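PDB 7KFF: tRNA (guanine-N(1)-)-methyltransferase from Corynebacterium diphtheriae, which catalyses transfer of a methyl group from S-adenosylmethionine to N1 of guanosine 37 in tRNA. Local coordinates for the interface of chains A and B. Residues are numbered along the deposited sequence; one frame, centred on the assembly and turned at random. Chains: chain A/B, tRNA (guanine-N(1)-)-methyltransferase.

Contact 1: the interface of chains A and B. Residues chain A 239, 250, 254-255, 266; chain B 68-70.
B:Phe69 reaches across the dimer interface of this SPOUT-family methyltransferase and lays its side chain among A:Val250, A:Leu254 and A:Thr255. The patch is an example of one aromatic residue docked by its backbone and its ring together. Among the apolar contacts, A:Val250 meets the ring crosswise: CG2 stands 4.1 Å above one face, offset toward the rim, while CG1 lies 3.7 Å from CD2 of B:Phe69. Over the same side of the ring, but toward its other rim, the methyl CG2 of A:Thr255, anti to its own carbonyl carbon, lies 3.9 Å from CD1 and from CE1 of B:Phe69. A:Leu254, in the 3-10 helix 252-255, packs its CB 4.0 Å from the CB of B:Phe69, near the root of the ring.

Hydrogen bonds fix the loop that carries the ring. The amide N of B:Phe69 donates to the carbonyl O of A:Tyr239 at 2.8 Å. Water 1 joins the amide N of A:Tyr239 to the carbonyl O of B:Phe69, so both backbone polar groups of the phenylalanine are engaged. From helix 259-277, A:Arg266 bends at chi3 (-137°) and offers a weak bond from its guanidinium NH1 to the carbonyl O of B:Gly70, 3.0 Å long with 130° at the hydrogen.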
loop_
_atom_site.group_PDB
_atom_site.type_symbol
_atom_site.label_atom_id
_atom_site.label_comp_id
_atom_site.label_asym_id
_atom_site.label_seq_id
_atom_site.Cartn_x
_atom_site.Cartn_y
_atom_site.Cartn_z
ATOM N N TYR A 239 14.015 -0.406 20.598
ATOM C CA TYR A 239 14.713 -1.509 21.235
ATOM C C TYR A 239 13.937 -1.972 22.454
ATOM O O TYR A 239 13.262 -1.174 23.107
ATOM C CB TYR A 239 16.117 -1.074 21.696
ATOM C CG TYR A 239 16.982 -0.533 20.594
ATOM C CD1 TYR A 239 17.765 -1.383 19.839
ATOM C CD2 TYR A 239 16.988 0.817 20.276
ATOM C CE1 TYR A 239 18.546 -0.904 18.806
ATOM C CE2 TYR A 239 17.777 1.307 19.247
ATOM C CZ TYR A 239 18.545 0.448 18.516
ATOM O OH TYR A 239 19.310 0.920 17.477
ATOM N N VAL A 250 21.927 -2.345 23.244
ATOM C CA VAL A 250 21.016 -1.207 23.083
ATOM C C VAL A 250 21.776 0.073 23.404
ATOM O O VAL A 250 22.640 0.066 24.302
ATOM C CB VAL A 250 19.795 -1.363 23.993
ATOM C CG1 VAL A 250 19.113 -2.711 23.751
ATOM C CG2 VAL A 250 20.197 -1.181 25.455
ATOM N N LEU A 254 19.680 4.925 26.438
ATOM C CA LEU A 254 18.334 4.454 26.734
ATOM C C LEU A 254 18.225 3.793 28.099
ATOM O O LEU A 254 17.109 3.640 28.604
ATOM C CB LEU A 254 17.864 3.489 25.647
ATOM C CG LEU A 254 17.763 4.118 24.258
ATOM C CD1 LEU A 254 17.289 3.080 23.234
ATOM C CD2 LEU A 254 16.834 5.336 24.263
ATOM N N THR A 255 19.343 3.404 28.708
ATOM C CA THR A 255 19.344 2.832 30.049
ATOM C C THR A 255 19.825 3.824 31.102
ATOM O O THR A 255 20.092 3.430 32.246
ATOM C CB THR A 255 20.208 1.571 30.087
ATOM O OG1 THR A 255 21.572 1.913 29.830
ATOM C CG2 THR A 255 19.752 0.570 29.035
ATOM N N ARG A 266 16.350 10.443 20.667
ATOM C CA ARG A 266 15.257 10.062 19.783
ATOM C C ARG A 266 15.158 11.026 18.608
ATOM O O ARG A 266 14.941 10.609 17.471
ATOM C CB ARG A 266 13.929 10.026 20.538
ATOM C CG ARG A 266 13.796 8.973 21.637
ATOM C CD ARG A 266 12.323 8.730 21.914
ATOM N NE ARG A 266 11.952 8.639 23.326
ATOM C CZ ARG A 266 11.917 7.510 24.030
ATOM N NH1 ARG A 266 11.542 7.540 25.300
ATOM N NH2 ARG A 266 12.270 6.356 23.480
ATOM N N PRO B 68 9.510 -0.732 25.531
ATOM C CA PRO B 68 10.716 -0.182 24.906
ATOM C C PRO B 68 11.720 0.318 25.930
ATOM O O PRO B 68 11.360 0.938 26.938
ATOM C CB PRO B 68 10.189 0.991 24.078
ATOM C CG PRO B 68 8.947 1.388 24.746
ATOM C CD PRO B 68 8.336 0.128 25.300
ATOM N N PHE B 69 12.994 0.075 25.636
ATOM C CA PHE B 69 14.048 0.771 26.361
ATOM C C PHE B 69 13.907 2.273 26.152
ATOM O O PHE B 69 13.549 2.740 25.062
ATOM C CB PHE B 69 15.431 0.333 25.871
ATOM C CG PHE B 69 15.969 -0.868 26.572
ATOM C CD1 PHE B 69 16.285 -0.830 27.919
ATOM C CD2 PHE B 69 16.184 -2.036 25.879
ATOM C CE1 PHE B 69 16.785 -1.959 28.549
ATOM C CE2 PHE B 69 16.687 -3.153 26.498
ATOM C CZ PHE B 69 16.989 -3.119 27.838
ATOM N N GLY B 70 14.200 3.027 27.201
ATOM C CA GLY B 70 14.054 4.459 27.181
ATOM C C GLY B 70 12.737 4.943 27.727
ATOM O O GLY B 70 12.524 6.159 27.803
HETATM O O HOH W 1 13.466 2.027 22.218
#

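Contact 2: the interface of chains A and B. Residues chain A 66-67, 76-79, 173; chain B 239-241.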
loop_
_atom_site.group_PDB
_atom_site.type_symbol
_atom_site.label_atom_id
_atom_site.label_comp_id
_atom_site.label_asym_id
_atom_site.label_seq_id
_atom_site.Cartn_x
_atom_site.Cartn_y
_atom_site.Cartn_z
ATOM N N ASP A 66 -15.273 -5.965 -20.458
ATOM C CA ASP A 66 -15.407 -5.995 -21.911
ATOM C C ASP A 66 -14.194 -5.301 -22.522
ATOM O O ASP A 66 -13.430 -4.618 -21.836
ATOM C CB ASP A 66 -16.746 -5.339 -22.301
ATOM C CG ASP A 66 -17.233 -5.690 -23.696
ATOM O OD1 ASP A 66 -16.602 -6.501 -24.411
ATOM O OD2 ASP A 66 -18.296 -5.139 -24.047
ATOM N N SER A 67 -14.021 -5.490 -23.829
ATOM C CA SER A 67 -12.856 -4.952 -24.509
ATOM C C SER A 67 -12.861 -3.425 -24.514
ATOM O O SER A 67 -13.917 -2.797 -24.566
ATOM C CB SER A 67 -12.848 -5.427 -25.958
ATOM O OG SER A 67 -12.669 -6.821 -26.012
ATOM N N VAL A 76 -11.865 -3.815 -19.617
ATOM C CA VAL A 76 -12.317 -2.682 -18.822
ATOM C C VAL A 76 -13.628 -3.069 -18.166
ATOM O O VAL A 76 -14.485 -3.683 -18.801
ATOM C CB VAL A 76 -12.519 -1.450 -19.731
ATOM C CG1 VAL A 76 -13.087 -0.284 -18.969
ATOM C CG2 VAL A 76 -11.209 -1.077 -20.406
HETATM N N MSE A 77 -13.790 -2.716 -16.902
HETATM C CA MSE A 77 -15.033 -3.064 -16.235
HETATM C C MSE A 77 -16.218 -2.206 -16.660
HETATM O O MSE A 77 -16.072 -1.002 -16.909
HETATM C CB MSE A 77 -14.899 -3.011 -14.732
HETATM C CG MSE A 77 -13.800 -3.906 -14.164
HETATM SE SE MSE A 77 -13.564 -3.974 -12.274
HETATM C CE MSE A 77 -13.978 -5.805 -11.854
ATOM N N LYS A 78 -17.393 -2.857 -16.706
ATOM C CA LYS A 78 -18.541 -2.349 -17.443
ATOM C C LYS A 78 -19.338 -1.327 -16.646
ATOM O O LYS A 78 -19.704 -1.597 -15.494
ATOM C CB LYS A 78 -19.493 -3.519 -17.743
ATOM C CG LYS A 78 -19.015 -4.515 -18.774
ATOM C CD LYS A 78 -20.053 -5.642 -18.945
ATOM C CE LYS A 78 -19.969 -6.333 -20.279
ATOM N NZ LYS A 78 -20.908 -7.498 -20.374
ATOM N N PRO A 79 -19.687 -0.184 -17.245
ATOM C CA PRO A 79 -20.576 0.764 -16.550
ATOM C C PRO A 79 -21.947 0.211 -16.248
ATOM O O PRO A 79 -22.537 0.587 -15.228
ATOM C CB PRO A 79 -20.671 1.966 -17.505
ATOM C CG PRO A 79 -19.689 1.773 -18.519
ATOM C CD PRO A 79 -19.203 0.344 -18.526
ATOM N N ASP A 173 -14.418 1.674 -16.316
ATOM C CA ASP A 173 -14.793 2.698 -17.296
ATOM C C ASP A 173 -14.933 4.042 -16.591
ATOM O O ASP A 173 -15.652 4.168 -15.596
ATOM C CB ASP A 173 -16.130 2.303 -17.937
ATOM C CG ASP A 173 -16.591 3.244 -19.045
ATOM O OD1 ASP A 173 -16.884 4.415 -18.768
ATOM O OD2 ASP A 173 -16.703 2.772 -20.198
ATOM N N TYR B 239 -12.341 3.121 -21.420
ATOM C CA TYR B 239 -13.764 3.048 -21.701
ATOM C C TYR B 239 -14.086 1.730 -22.381
ATOM O O TYR B 239 -13.257 1.182 -23.109
ATOM C CB TYR B 239 -14.196 4.190 -22.640
ATOM C CG TYR B 239 -13.881 5.563 -22.116
ATOM C CD1 TYR B 239 -14.781 6.225 -21.305
ATOM C CD2 TYR B 239 -12.673 6.183 -22.394
ATOM C CE1 TYR B 239 -14.495 7.475 -20.795
ATOM C CE2 TYR B 239 -12.383 7.444 -21.896
ATOM C CZ TYR B 239 -13.289 8.079 -21.097
ATOM O OH TYR B 239 -13.000 9.317 -20.576
ATOM N N THR B 240 -15.317 1.253 -22.172
ATOM C CA THR B 240 -15.854 0.087 -22.879
ATOM C C THR B 240 -17.306 0.360 -23.262
ATOM O O THR B 240 -17.845 1.437 -23.001
ATOM C CB THR B 240 -15.634 -1.204 -22.065
ATOM O OG1 THR B 240 -15.978 -2.336 -22.878
ATOM C CG2 THR B 240 -16.467 -1.216 -20.807
ATOM N N LYS B 241 -17.928 -0.623 -23.904
ATOM C CA LYS B 241 -19.304 -0.465 -24.355
ATOM C C LYS B 241 -20.219 -0.236 -23.152
ATOM O O LYS B 241 -19.965 -0.759 -22.066
ATOM C CB LYS B 241 -19.748 -1.714 -25.103
ATOM C CG LYS B 241 -18.988 -1.964 -26.401
ATOM C CD LYS B 241 -19.456 -3.263 -27.059
ATOM C CE LYS B 241 -18.538 -3.682 -28.195
ATOM N NZ LYS B 241 -17.221 -4.203 -27.713
HETATM O O HOH W 2 -19.672 -3.617 -22.126
HETATM O O HOH W 3 -15.641 -2.541 -26.830
#
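B:Thr240 inserts its side chain between A:Ser67, A:Val76 and A:Pro79, and shows how a small branched residue can divide its polar and apolar arms between different partners. Its hydroxyl OG1, anti to the backbone N (chi1 -171°), donates to the carbonyl O of A:Ser67 at 2.7 Å, coming from above the carbonyl plane. The methyl CG2 takes the other direction and packs 3.9 Å from CD of A:Pro79, at the start of helix 79-90. A:Val76 runs antiparallel to the threonine side chain, its CB 3.9 Å from CB of B:Thr240. The A:Asp66 side chain lies roughly perpendicular to that of the threonine, its CB beside OG1 of B:Thr240. The backbone N of B:Thr240 donates almost straight, 169° at the hydrogen, to carboxylate OD2 of A:Asp173 at 2.9 Å, on the anti side of that oxygen and tilted out of the carboxylate plane.

B:Lys241 extends over A:Asp66, but it is poorly ordered and its ammonium NZ stays 3.9 Å from OD2 of the aspartate, a long salt bridge at most. Water 2 bridges OD2 of A:Asp66 and the carbonyl O of B:Lys241. Within its own chain A:Asp66 takes the amide N of A:Ser67 onto OD1 at 2.8 Å, from above the carboxylate plane, which may help to steady the group. The site thus anchors the segment 239-241 of one subunit onto residues 66-79 and Asp173 of the other, helping to hold the TrmD dimer together.

Contact 3: the interface of chains A and B. Residues chain A 144-147, 193; chain B 277-278.
B:Arg278 and A:Asp193 meet tip to tip across the dimer of this SPOUT methyltransferase, whose knotted fold binds the cofactor product S-adenosylhomocysteine; the aspartate, in the Ser-Ile-Gly-Asp segment of TrmD enzymes, probably corresponds to the one proposed as general base. The salt bridge is a model case of an end-on, two-nitrogen grip. NH1 of the guanidinium donates to OD1 of A:Asp193 at 2.7 Å, and NH2 donates to OD2 at 2.8 Å, the latter bond nearly straight (173° at the hydrogen) and on the syn lone pair. The guanidinium and carboxylate lie almost coplanar, 19° apart, and the pairing of both oxygens would hinder rotation of either group. Bends at chi2 and chi3 kink the arginine chain and steer its tip toward the aspartate.

Water extends the polar network: water 4, at the edge of the guanidinium and in its plane, connects NH1 of B:Arg278 to the carbonyl O of A:Gly145, which lies 2.7 Å from the water.

Apolar contacts support the arginine from its stem. Its CD rests 3.8 Å from CG of A:Pro147, the proline ring and the aliphatic chain crossing at a slant. One residue earlier, at the end of helix 259-277, B:Val277 turns CG1 anti to its backbone N and presses it onto the backbone of A:Ala146, 3.4 Å from CA, while CB of A:Ala146 stands 3.9 Å from the same methyl.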
loop_
_atom_site.group_PDB
_atom_site.type_symbol
_atom_site.label_atom_id
_atom_site.label_comp_id
_atom_site.label_asym_id
_atom_site.label_seq_id
_atom_site.Cartn_x
_atom_site.Cartn_y
_atom_site.Cartn_z
ATOM N N ALA A 144 -3.313 5.925 -10.969
ATOM C CA ALA A 144 -3.394 7.258 -11.557
ATOM C C ALA A 144 -4.190 8.238 -10.703
ATOM O O ALA A 144 -4.515 9.330 -11.168
ATOM C CB ALA A 144 -3.962 7.158 -12.968
ATOM N N GLY A 145 -4.499 7.876 -9.465
ATOM C CA GLY A 145 -5.180 8.767 -8.546
ATOM C C GLY A 145 -4.211 9.593 -7.722
ATOM O O GLY A 145 -3.022 9.315 -7.632
ATOM N N ALA A 146 -4.741 10.619 -7.076
ATOM C CA ALA A 146 -3.909 11.396 -6.174
ATOM C C ALA A 146 -3.373 10.510 -5.051
ATOM O O ALA A 146 -4.100 9.655 -4.517
ATOM C CB ALA A 146 -4.710 12.554 -5.586
ATOM N N PRO A 147 -2.115 10.678 -4.668
ATOM C CA PRO A 147 -1.543 9.799 -3.643
ATOM C C PRO A 147 -2.286 9.835 -2.323
ATOM O O PRO A 147 -2.660 10.898 -1.835
ATOM C CB PRO A 147 -0.123 10.346 -3.459
ATOM C CG PRO A 147 0.185 11.013 -4.749
ATOM C CD PRO A 147 -1.104 11.601 -5.221
ATOM N N ASP A 193 3.567 4.577 -5.981
ATOM C CA ASP A 193 4.010 4.605 -7.380
ATOM C C ASP A 193 4.507 3.218 -7.797
ATOM O O ASP A 193 5.681 2.976 -8.087
ATOM C CB ASP A 193 5.074 5.678 -7.605
ATOM C CG ASP A 193 4.530 7.108 -7.520
ATOM O OD1 ASP A 193 3.310 7.322 -7.346
ATOM O OD2 ASP A 193 5.353 8.042 -7.665
ATOM N N VAL B 277 -2.990 15.558 -11.517
ATOM C CA VAL B 277 -2.828 14.843 -10.269
ATOM C C VAL B 277 -1.393 14.844 -9.758
ATOM O O VAL B 277 -1.183 14.852 -8.542
ATOM C CB VAL B 277 -3.340 13.395 -10.471
ATOM C CG1 VAL B 277 -3.184 12.591 -9.221
ATOM C CG2 VAL B 277 -4.802 13.378 -10.959
ATOM N N ARG B 278 -0.408 14.823 -10.655
ATOM C CA ARG B 278 1.006 14.725 -10.281
ATOM C C ARG B 278 1.826 15.655 -11.165
ATOM O O ARG B 278 2.754 15.226 -11.864
ATOM C CB ARG B 278 1.491 13.282 -10.429
ATOM C CG ARG B 278 0.785 12.255 -9.575
ATOM C CD ARG B 278 1.187 12.376 -8.128
ATOM N NE ARG B 278 2.597 12.093 -7.904
ATOM C CZ ARG B 278 3.126 10.875 -7.842
ATOM N NH1 ARG B 278 2.370 9.803 -7.996
ATOM N NH2 ARG B 278 4.415 10.711 -7.625
HETATM O O HOH W 4 -0.520 8.776 -8.563
#

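The C-alpha centres of contacts 1 and 2 lie about 55 Å apart, those of 1 and 3 about 38 Å, and those of 2 and 3 about 22 Å. Because the dimer is two-fold symmetric, each has a twin with the chains exchanged. Tyr239 appears in contacts 1 and 2 from opposite chains, and the segment 66-70 supplies partners to both, so contact 1 adjoins the twin of contact 2. Helix 259-277, of chain A in contact 1 and of B in contact 3, joins contact 1 to the twin of contact 3. Each subunit therefore grips the other along a broad front reaching the probable catalytic aspartate.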